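Local atomic coordinates of peptide ABC transporter, peptide-binding protein (Thermus thermophilus, PDB entry 2D5W), a protein that binds oligopeptides, here crystallised with a pentapeptide, and probably delivers them to an ABC transporter for import. Residues G67-T72 with K79-D84; N309-C314 with Q453-C458; L320-K325 with F405-V410. One frame throughout, in Å; residues are numbered along the deposited sequence.

Contact 1. Residues G67-T72 with K79-D84; sequences GRLRVT and KRLEMD
The guanidinium of Arg70 meets two carboxylates of the facing strand at its edge, close to its own plane: Glu82 side-on at NE and NH1, Asp84 across the NH1-NH2 end. Its plane stands nearly perpendicular to the Glu82 carboxylate, 89° apart. From Glu82 a single oxygen takes both bonds: Arg70 NH1 reaches the anti lone pair of Glu82 OE2 at 2.8 Å, and NE adds a longer, more bent bond to it. Asp84 is gripped end-on, Arg70 NH2 to Asp84 OD1 at 2.8 Å and Arg70 NH1 to Asp84 OD2 at 2.9 Å. The bend at chi3 (-63°) turns NE back toward Glu82. The other oxygen, Glu82 OE1, is held side-on by Arg80, with NE 3.0 Å from it, and Arg80 NH1 continues to Glu142. The Arg68 guanidinium lies at the end of the pairing; its NH2 sits above the carbonyl plane of Asp84 O, 3.1 Å away, while its NE pairs with Glu60.

These side chains rise from a two-stranded antiparallel hairpin. Arg70-Glu82 and Thr72-Arg80 are hydrogen-bonded pairs, Leu69-Met83 and Val71-Leu81 non-hydrogen-bonded ones. On the apolar face Leu69 CD2 packs on Met83 CG at 3.8 Å, side by side, and Val71 CG2 touches Leu81 CD1. Strand 69-75 is an outermost strand of its four-stranded antiparallel sheet, and strand 78-86 pairs onward with strand 136-141.

Arg130 also binds Glu82 OE2 and Thr138 OG1 binds Asp84 OD2, so the network extends across the sheet to strands 127-131 and 136-141. With three arginines converging on Glu82, its carboxylate probably stays ionised, and six N-H bonds from Arg70 and Arg80 to Glu82 and Asp84, four of them from strand to strand, knit the polar face at the protein surface.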
loop_
_atom_site.group_PDB
_atom_site.type_symbol
_atom_site.label_atom_id
_atom_site.label_comp_id
_atom_site.label_asym_id
_atom_site.label_seq_id
_atom_site.Cartn_x
_atom_site.Cartn_y
_atom_site.Cartn_z
ATOM N N GLY A 67 26.104 19.210 1.394
ATOM C CA GLY A 67 26.938 18.381 0.540
ATOM C C GLY A 67 26.665 16.890 0.529
ATOM O O GLY A 67 27.438 16.128 -0.052
ATOM N N ARG A 68 25.580 16.457 1.165
ATOM C CA ARG A 68 25.257 15.035 1.189
ATOM C C ARG A 68 24.506 14.594 -0.064
ATOM O O ARG A 68 24.345 13.399 -0.311
ATOM C CB ARG A 68 24.462 14.685 2.449
ATOM C CG ARG A 68 25.309 14.614 3.712
ATOM C CD ARG A 68 24.438 14.356 4.930
ATOM N NE ARG A 68 25.219 14.158 6.150
ATOM C CZ ARG A 68 25.834 13.025 6.481
ATOM N NH1 ARG A 68 26.519 12.958 7.615
ATOM N NH2 ARG A 68 25.756 11.959 5.695
ATOM N N LEU A 69 24.033 15.560 -0.846
ATOM C CA LEU A 69 23.357 15.256 -2.102
ATOM C C LEU A 69 24.208 15.800 -3.240
ATOM O O LEU A 69 24.695 16.933 -3.174
ATOM C CB LEU A 69 21.973 15.906 -2.177
ATOM C CG LEU A 69 20.835 15.395 -1.293
ATOM C CD1 LEU A 69 19.568 16.153 -1.660
ATOM C CD2 LEU A 69 20.629 13.896 -1.490
ATOM N N ARG A 70 24.395 14.989 -4.273
ATOM C CA ARG A 70 25.165 15.399 -5.442
ATOM C C ARG A 70 24.422 14.983 -6.701
ATOM O O ARG A 70 24.129 13.804 -6.902
ATOM C CB ARG A 70 26.555 14.759 -5.435
ATOM C CG ARG A 70 27.501 15.310 -4.381
ATOM C CD ARG A 70 28.839 14.590 -4.429
ATOM N NE ARG A 70 28.692 13.169 -4.126
ATOM C CZ ARG A 70 28.431 12.683 -2.916
ATOM N NH1 ARG A 70 28.307 11.375 -2.740
ATOM N NH2 ARG A 70 28.307 13.502 -1.880
ATOM N N VAL A 71 24.107 15.963 -7.540
ATOM C CA VAL A 71 23.404 15.702 -8.787
ATOM C C VAL A 71 24.340 15.994 -9.948
ATOM O O VAL A 71 24.877 17.098 -10.059
ATOM C CB VAL A 71 22.154 16.596 -8.929
ATOM C CG1 VAL A 71 21.470 16.322 -10.262
ATOM C CG2 VAL A 71 21.198 16.341 -7.780
ATOM N N THR A 72 24.544 15.004 -10.806
ATOM C CA THR A 72 25.415 15.180 -11.958
ATOM C C THR A 72 24.652 14.901 -13.246
ATOM O O THR A 72 23.817 13.998 -13.305
ATOM C CB THR A 72 26.642 14.247 -11.880
ATOM O OG1 THR A 72 26.209 12.887 -11.772
ATOM C CG2 THR A 72 27.496 14.594 -10.669
ATOM N N LYS A 79 19.919 12.574 -15.095
ATOM C CA LYS A 79 20.834 12.835 -13.996
ATOM C C LYS A 79 21.195 11.613 -13.171
ATOM O O LYS A 79 20.531 10.574 -13.221
ATOM C CB LYS A 79 20.208 13.855 -13.044
ATOM C CG LYS A 79 19.662 15.105 -13.702
ATOM C CD LYS A 79 18.762 15.863 -12.734
ATOM C CE LYS A 79 18.278 17.174 -13.324
ATOM N NZ LYS A 79 17.538 16.964 -14.595
ATOM N N ARG A 80 22.258 11.779 -12.393
ATOM C CA ARG A 80 22.741 10.770 -11.469
ATOM C C ARG A 80 22.628 11.469 -10.123
ATOM O O ARG A 80 23.088 12.602 -9.969
ATOM C CB ARG A 80 24.208 10.437 -11.743
ATOM C CG ARG A 80 24.854 9.503 -10.725
ATOM C CD ARG A 80 26.373 9.552 -10.862
ATOM N NE ARG A 80 27.072 8.682 -9.919
ATOM C CZ ARG A 80 27.228 7.371 -10.077
ATOM N NH1 ARG A 80 26.735 6.765 -11.147
ATOM N NH2 ARG A 80 27.886 6.668 -9.165
ATOM N N LEU A 81 21.982 10.818 -9.165
ATOM C CA LEU A 81 21.847 11.391 -7.836
ATOM C C LEU A 81 22.581 10.514 -6.838
ATOM O O LEU A 81 22.409 9.293 -6.833
ATOM C CB LEU A 81 20.376 11.480 -7.415
ATOM C CG LEU A 81 20.173 11.805 -5.928
ATOM C CD1 LEU A 81 20.632 13.230 -5.638
ATOM C CD2 LEU A 81 18.711 11.628 -5.554
ATOM N N GLU A 82 23.415 11.139 -6.013
ATOM C CA GLU A 82 24.134 10.424 -4.963
ATOM C C GLU A 82 23.656 11.017 -3.649
ATOM O O GLU A 82 23.556 12.237 -3.500
ATOM C CB GLU A 82 25.651 10.579 -5.111
ATOM C CG GLU A 82 26.212 9.848 -6.324
ATOM C CD GLU A 82 27.717 9.659 -6.266
ATOM O OE1 GLU A 82 28.269 9.049 -7.207
ATOM O OE2 GLU A 82 28.347 10.111 -5.286
ATOM N N MET A 83 23.351 10.140 -2.699
ATOM C CA MET A 83 22.844 10.548 -1.400
ATOM C C MET A 83 23.648 9.910 -0.269
ATOM O O MET A 83 23.581 8.697 -0.065
ATOM C CB MET A 83 21.380 10.130 -1.300
ATOM C CG MET A 83 20.733 10.378 0.038
ATOM S SD MET A 83 19.113 9.610 0.081
ATOM C CE MET A 83 18.273 10.728 -0.935
ATOM N N ASP A 84 24.397 10.730 0.465
ATOM C CA ASP A 84 25.228 10.251 1.570
ATOM C C ASP A 84 24.456 10.163 2.877
ATOM O O ASP A 84 23.928 11.163 3.368
ATOM C CB ASP A 84 26.421 11.182 1.799
ATOM C CG ASP A 84 27.372 11.234 0.623
ATOM O OD1 ASP A 84 28.199 12.172 0.595
ATOM O OD2 ASP A 84 27.313 10.353 -0.258
#

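Contact 2. Residues N309-C314 with Q453-C458; sequences NKFENC and QRASEC
Cys314 and Cys458 are joined by a disulfide, SG to SG 2.0 Å, with a torsion of -96° about the S-S bond. Separately, the Phe311 ring lies against the backbone and CB of Ser456: Ser456 CB stands 3.7 Å from the ring centroid, a CH-pi contact over one face. Ala455 CB meets the same ring at CE1, 3.8 Å off. Two side-chain amides complete the first shell. Asn313 ND2 gives a short bond of 2.7 Å to Ser456 O, which lies in the plane of the amide. Asn309 ND2 reaches Ala455 O at 3.1 Å, less straight, from the face of that carbonyl opposite to Cys458 N, so one oxygen serves both loops.

The second shell positions Asn309. Its OD1 accepts from Phe311 N at 2.8 Å, an Asx turn that holds the amide while ND2 also bonds Trp460 O. Phe311 to Cys314 form a type I beta turn, and Cys314 is the N-cap of helix 315-320. Val491 packs on Phe311 from a further loop. An alanine in place of Phe311 would probably leave Ser456 CB and the backbone at Ala455-Ser456 without their aromatic cover and open a gap between them and Val491.

The result is a disulfide-linked pair of loops, one leaving strand 293-308 and the other leading into strand 463-469, antiparallel neighbours in one mixed sheet.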
loop_
_atom_site.group_PDB
_atom_site.type_symbol
_atom_site.label_atom_id
_atom_site.label_comp_id
_atom_site.label_asym_id
_atom_site.label_seq_id
_atom_site.Cartn_x
_atom_site.Cartn_y
_atom_site.Cartn_z
ATOM N N ASN A 309 -9.316 -8.036 -14.506
ATOM C CA ASN A 309 -8.355 -8.949 -15.111
ATOM C C ASN A 309 -8.464 -8.796 -16.629
ATOM O O ASN A 309 -9.524 -9.044 -17.202
ATOM C CB ASN A 309 -8.672 -10.392 -14.721
ATOM C CG ASN A 309 -7.615 -11.364 -15.200
ATOM O OD1 ASN A 309 -6.958 -11.123 -16.209
ATOM N ND2 ASN A 309 -7.454 -12.473 -14.489
ATOM N N LYS A 310 -7.377 -8.377 -17.273
ATOM C CA LYS A 310 -7.374 -8.192 -18.721
ATOM C C LYS A 310 -6.407 -9.145 -19.416
ATOM O O LYS A 310 -6.053 -8.940 -20.583
ATOM C CB LYS A 310 -7.015 -6.741 -19.055
ATOM C CG LYS A 310 -8.007 -5.726 -18.495
ATOM C CD LYS A 310 -7.524 -4.290 -18.677
ATOM C CE LYS A 310 -6.275 -3.995 -17.850
ATOM N NZ LYS A 310 -6.522 -4.108 -16.381
ATOM N N PHE A 311 -5.980 -10.187 -18.706
ATOM C CA PHE A 311 -5.056 -11.163 -19.283
ATOM C C PHE A 311 -5.776 -12.083 -20.254
ATOM O O PHE A 311 -6.602 -12.904 -19.857
ATOM C CB PHE A 311 -4.388 -11.996 -18.189
ATOM C CG PHE A 311 -3.393 -11.231 -17.371
ATOM C CD1 PHE A 311 -3.760 -10.642 -16.165
ATOM C CD2 PHE A 311 -2.085 -11.086 -17.815
ATOM C CE1 PHE A 311 -2.835 -9.921 -15.415
ATOM C CE2 PHE A 311 -1.155 -10.368 -17.075
ATOM C CZ PHE A 311 -1.529 -9.785 -15.872
ATOM N N GLU A 312 -5.434 -11.947 -21.530
ATOM C CA GLU A 312 -6.049 -12.729 -22.591
ATOM C C GLU A 312 -5.793 -14.234 -22.542
ATOM O O GLU A 312 -6.484 -14.999 -23.214
ATOM C CB GLU A 312 -5.623 -12.156 -23.945
ATOM C CG GLU A 312 -6.247 -10.794 -24.233
ATOM C CD GLU A 312 -5.527 -10.023 -25.320
ATOM O OE1 GLU A 312 -5.293 -10.592 -26.406
ATOM O OE2 GLU A 312 -5.202 -8.837 -25.089
ATOM N N ASN A 313 -4.812 -14.667 -21.755
ATOM C CA ASN A 313 -4.531 -16.095 -21.653
ATOM C C ASN A 313 -5.563 -16.796 -20.768
ATOM O O ASN A 313 -5.604 -18.023 -20.714
ATOM C CB ASN A 313 -3.117 -16.342 -21.120
ATOM C CG ASN A 313 -2.860 -15.652 -19.803
ATOM O OD1 ASN A 313 -2.782 -14.427 -19.737
ATOM N ND2 ASN A 313 -2.727 -16.438 -18.740
ATOM N N CYS A 314 -6.379 -16.014 -20.060
ATOM C CA CYS A 314 -7.446 -16.569 -19.225
ATOM C C CYS A 314 -8.682 -16.471 -20.106
ATOM O O CYS A 314 -9.190 -15.381 -20.351
ATOM C CB CYS A 314 -7.647 -15.746 -17.945
ATOM S SG CYS A 314 -6.186 -15.724 -16.862
ATOM N N GLN A 453 -1.272 -10.907 -6.931
ATOM C CA GLN A 453 -0.276 -10.842 -7.995
ATOM C C GLN A 453 -0.262 -12.057 -8.922
ATOM O O GLN A 453 0.750 -12.348 -9.558
ATOM C CB GLN A 453 1.111 -10.599 -7.370
ATOM C CG GLN A 453 1.248 -9.156 -6.859
ATOM C CD GLN A 453 2.234 -8.961 -5.713
ATOM O OE1 GLN A 453 2.362 -7.852 -5.190
ATOM N NE2 GLN A 453 2.928 -10.019 -5.320
ATOM N N ARG A 454 -1.397 -12.748 -9.024
ATOM C CA ARG A 454 -1.490 -13.927 -9.881
ATOM C C ARG A 454 -2.693 -13.939 -10.830
ATOM O O ARG A 454 -3.198 -15.006 -11.192
ATOM C CB ARG A 454 -1.482 -15.197 -9.023
ATOM C CG ARG A 454 -0.190 -15.397 -8.224
ATOM C CD ARG A 454 1.013 -15.689 -9.120
ATOM N NE ARG A 454 2.214 -15.993 -8.339
ATOM C CZ ARG A 454 2.984 -15.087 -7.744
ATOM N NH1 ARG A 454 4.047 -15.473 -7.051
ATOM N NH2 ARG A 454 2.714 -13.793 -7.856
ATOM N N ALA A 455 -3.150 -12.760 -11.242
ATOM C CA ALA A 455 -4.264 -12.688 -12.182
ATOM C C ALA A 455 -3.844 -13.318 -13.515
ATOM O O ALA A 455 -4.679 -13.857 -14.246
ATOM C CB ALA A 455 -4.685 -11.236 -12.396
ATOM N N SER A 456 -2.550 -13.253 -13.829
ATOM C CA SER A 456 -2.048 -13.824 -15.078
ATOM C C SER A 456 -2.183 -15.344 -15.070
ATOM O O SER A 456 -2.108 -15.986 -16.120
ATOM C CB SER A 456 -0.585 -13.430 -15.304
ATOM O OG SER A 456 0.266 -14.019 -14.338
ATOM N N GLU A 457 -2.374 -15.909 -13.882
ATOM C CA GLU A 457 -2.556 -17.350 -13.714
ATOM C C GLU A 457 -4.041 -17.617 -13.470
ATOM O O GLU A 457 -4.435 -18.719 -13.088
ATOM C CB GLU A 457 -1.732 -17.863 -12.529
ATOM C CG GLU A 457 -0.225 -17.797 -12.737
ATOM C CD GLU A 457 0.257 -18.740 -13.823
ATOM O OE1 GLU A 457 -0.036 -19.950 -13.731
ATOM O OE2 GLU A 457 0.934 -18.273 -14.763
ATOM N N CYS A 458 -4.846 -16.580 -13.683
ATOM C CA CYS A 458 -6.296 -16.621 -13.531
ATOM C C CYS A 458 -6.793 -16.931 -12.110
ATOM O O CYS A 458 -7.850 -17.537 -11.934
ATOM C CB CYS A 458 -6.900 -17.611 -14.545
ATOM S SG CYS A 458 -6.058 -17.636 -16.170
#

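Contact 3. Residues L320-K325 with F405-V410; sequences LGLNDK and FEIEYV
Leu320 packs on Phe405 and Ile407, and Leu322 on Ile407, at a helix end closed by a Schellman motif, in which Gly321, with positive phi, is the C-prime residue of helix 315-320. The facing segment 405-410 belongs to strand 401-410 of a mixed sheet, so the contact sets a helix terminus and the turn after it on a strand of that sheet.

One interaction is CH-pi. Leu320 CD2 lies over one face of the Phe405 ring, 4.2 Å from its centroid and displaced toward the rim, with CD2 of the ring as its nearest ring atom; the same methyl is 3.8 Å from Phe405 CA. With Phe405 CG roughly anti to its backbone N (chi1 -151°), that atom comes within 4.1 Å of Leu320 CD2. The ring also meets Trp386, their planes at about 50°.

The remainder is aliphatic. The two methyls of Leu320 divide the work: CD2 serves Phe405, while CD1 reaches Ile407 CG1 at 4.0 Å. Across the segments no hydrogen bond is made.

Backbone bonds shape the turn that carries Leu322. Gly321 to Asp324 form a type I beta turn, closed by Asp324 N to Gly321 O, and Asp324 N-caps helix 325-333. Strand 435-438 and strand 463-469 pair with strand 401-410, and Met463 also packs on Ile407. The outermost atom of that isoleucine, CD1, meets Leu322 CD2 at 3.9 Å and CD1 of the same leucine at 4.2 Å.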
loop_
_atom_site.group_PDB
_atom_site.type_symbol
_atom_site.label_atom_id
_atom_site.label_comp_id
_atom_site.label_asym_id
_atom_site.label_seq_id
_atom_site.Cartn_x
_atom_site.Cartn_y
_atom_site.Cartn_z
ATOM N N LEU A 320 -15.733 -12.846 -21.446
ATOM C CA LEU A 320 -16.444 -11.673 -20.949
ATOM C C LEU A 320 -16.047 -10.394 -21.681
ATOM O O LEU A 320 -16.713 -9.367 -21.552
ATOM C CB LEU A 320 -16.180 -11.496 -19.454
ATOM C CG LEU A 320 -16.700 -12.598 -18.533
ATOM C CD1 LEU A 320 -16.255 -12.320 -17.101
ATOM C CD2 LEU A 320 -18.214 -12.658 -18.623
ATOM N N GLY A 321 -14.957 -10.464 -22.438
ATOM C CA GLY A 321 -14.484 -9.303 -23.174
ATOM C C GLY A 321 -13.900 -8.216 -22.286
ATOM O O GLY A 321 -13.924 -7.036 -22.635
ATOM N N LEU A 322 -13.351 -8.609 -21.142
ATOM C CA LEU A 322 -12.781 -7.637 -20.213
ATOM C C LEU A 322 -11.571 -6.907 -20.780
ATOM O O LEU A 322 -11.193 -5.847 -20.284
ATOM C CB LEU A 322 -12.409 -8.320 -18.894
ATOM C CG LEU A 322 -13.583 -8.994 -18.178
ATOM C CD1 LEU A 322 -13.119 -9.557 -16.845
ATOM C CD2 LEU A 322 -14.697 -7.987 -17.958
ATOM N N ASN A 323 -10.977 -7.471 -21.827
ATOM C CA ASN A 323 -9.814 -6.875 -22.475
ATOM C C ASN A 323 -10.194 -5.750 -23.444
ATOM O O ASN A 323 -9.323 -5.048 -23.959
ATOM C CB ASN A 323 -9.022 -7.963 -23.206
ATOM C CG ASN A 323 -9.883 -8.769 -24.167
ATOM O OD1 ASN A 323 -10.973 -9.225 -23.815
ATOM N ND2 ASN A 323 -9.389 -8.959 -25.386
ATOM N N ASP A 324 -11.492 -5.576 -23.685
ATOM C CA ASP A 324 -11.985 -4.530 -24.585
ATOM C C ASP A 324 -12.436 -3.339 -23.740
ATOM O O ASP A 324 -13.256 -3.495 -22.840
ATOM C CB ASP A 324 -13.161 -5.069 -25.409
ATOM C CG ASP A 324 -13.499 -4.190 -26.597
ATOM O OD1 ASP A 324 -13.821 -3.001 -26.402
ATOM O OD2 ASP A 324 -13.445 -4.697 -27.738
ATOM N N LYS A 325 -11.914 -2.151 -24.029
ATOM C CA LYS A 325 -12.286 -0.981 -23.243
ATOM C C LYS A 325 -13.790 -0.728 -23.226
ATOM O O LYS A 325 -14.312 -0.189 -22.254
ATOM C CB LYS A 325 -11.557 0.276 -23.737
ATOM C CG LYS A 325 -12.037 0.834 -25.066
ATOM C CD LYS A 325 -11.331 2.151 -25.378
ATOM C CE LYS A 325 -11.770 2.714 -26.718
ATOM N NZ LYS A 325 -11.046 3.974 -27.048
ATOM N N PHE A 405 -22.659 -13.612 -19.081
ATOM C CA PHE A 405 -21.984 -12.520 -18.402
ATOM C C PHE A 405 -22.189 -12.558 -16.892
ATOM O O PHE A 405 -22.950 -11.770 -16.324
ATOM C CB PHE A 405 -22.426 -11.168 -18.973
ATOM C CG PHE A 405 -21.368 -10.096 -18.876
ATOM C CD1 PHE A 405 -21.038 -9.327 -19.988
ATOM C CD2 PHE A 405 -20.690 -9.864 -17.680
ATOM C CE1 PHE A 405 -20.047 -8.347 -19.915
ATOM C CE2 PHE A 405 -19.698 -8.885 -17.597
ATOM C CZ PHE A 405 -19.378 -8.126 -18.717
ATOM N N GLU A 406 -21.521 -13.518 -16.265
ATOM C CA GLU A 406 -21.516 -13.661 -14.816
ATOM C C GLU A 406 -20.056 -13.374 -14.508
ATOM O O GLU A 406 -19.166 -14.113 -14.937
ATOM C CB GLU A 406 -21.870 -15.081 -14.384
ATOM C CG GLU A 406 -21.799 -15.281 -12.878
ATOM C CD GLU A 406 -22.080 -16.708 -12.460
ATOM O OE1 GLU A 406 -23.191 -17.203 -12.740
ATOM O OE2 GLU A 406 -21.187 -17.334 -11.852
ATOM N N ILE A 407 -19.810 -12.292 -13.780
ATOM C CA ILE A 407 -18.451 -11.880 -13.476
ATOM C C ILE A 407 -18.120 -12.003 -11.995
ATOM O O ILE A 407 -18.938 -11.678 -11.134
ATOM C CB ILE A 407 -18.244 -10.420 -13.966
ATOM C CG1 ILE A 407 -16.777 -10.013 -13.848
ATOM C CG2 ILE A 407 -19.149 -9.470 -13.188
ATOM C CD1 ILE A 407 -16.464 -8.695 -14.527
ATOM N N GLU A 408 -16.921 -12.493 -11.702
ATOM C CA GLU A 408 -16.478 -12.641 -10.324
ATOM C C GLU A 408 -16.255 -11.248 -9.740
ATOM O O GLU A 408 -15.762 -10.356 -10.428
ATOM C CB GLU A 408 -15.173 -13.442 -10.266
ATOM C CG GLU A 408 -14.697 -13.721 -8.844
ATOM C CD GLU A 408 -13.358 -14.437 -8.787
ATOM O OE1 GLU A 408 -13.305 -15.549 -8.225
ATOM O OE2 GLU A 408 -12.357 -13.888 -9.293
ATOM N N TYR A 409 -16.628 -11.061 -8.478
ATOM C CA TYR A 409 -16.462 -9.772 -7.804
ATOM C C TYR A 409 -15.880 -10.074 -6.429
ATOM O O TYR A 409 -16.573 -10.552 -5.523
ATOM C CB TYR A 409 -17.823 -9.074 -7.700
ATOM C CG TYR A 409 -17.826 -7.603 -7.317
ATOM C CD1 TYR A 409 -18.977 -6.842 -7.510
ATOM C CD2 TYR A 409 -16.722 -6.984 -6.724
ATOM C CE1 TYR A 409 -19.041 -5.509 -7.128
ATOM C CE2 TYR A 409 -16.778 -5.636 -6.331
ATOM C CZ TYR A 409 -17.946 -4.910 -6.538
ATOM O OH TYR A 409 -18.052 -3.589 -6.157
ATOM N N VAL A 410 -14.586 -9.806 -6.303
ATOM C CA VAL A 410 -13.836 -10.057 -5.084
ATOM C C VAL A 410 -13.560 -8.804 -4.273
ATOM O O VAL A 410 -13.261 -7.753 -4.826
ATOM C CB VAL A 410 -12.446 -10.666 -5.415
ATOM C CG1 VAL A 410 -11.643 -10.881 -4.141
ATOM C CG2 VAL A 410 -12.609 -11.959 -6.183
#

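Along the chain contact 1 comes first and is complete before the other two begin; both segments of contact 3 then fall between the two halves of contact 2. Contacts 2 and 3 are neighbours, with centres 12 Å apart, and touch: Asn309 O lies 3.4 Å from Leu322 CB. Helix 315-320 runs from N-cap Cys314 in contact 2 toward Leu320 in contact 3, and both contacts adjoin the mixed sheet containing strands 293-308, 401-410 and 463-469. Contact 1 belongs to a separate antiparallel sheet, its centre 40 and 47 Å from those of contacts 2 and 3. The three thus lie in two regions, one held by surface salt bridges, the other by a disulfide and buried apolar contacts.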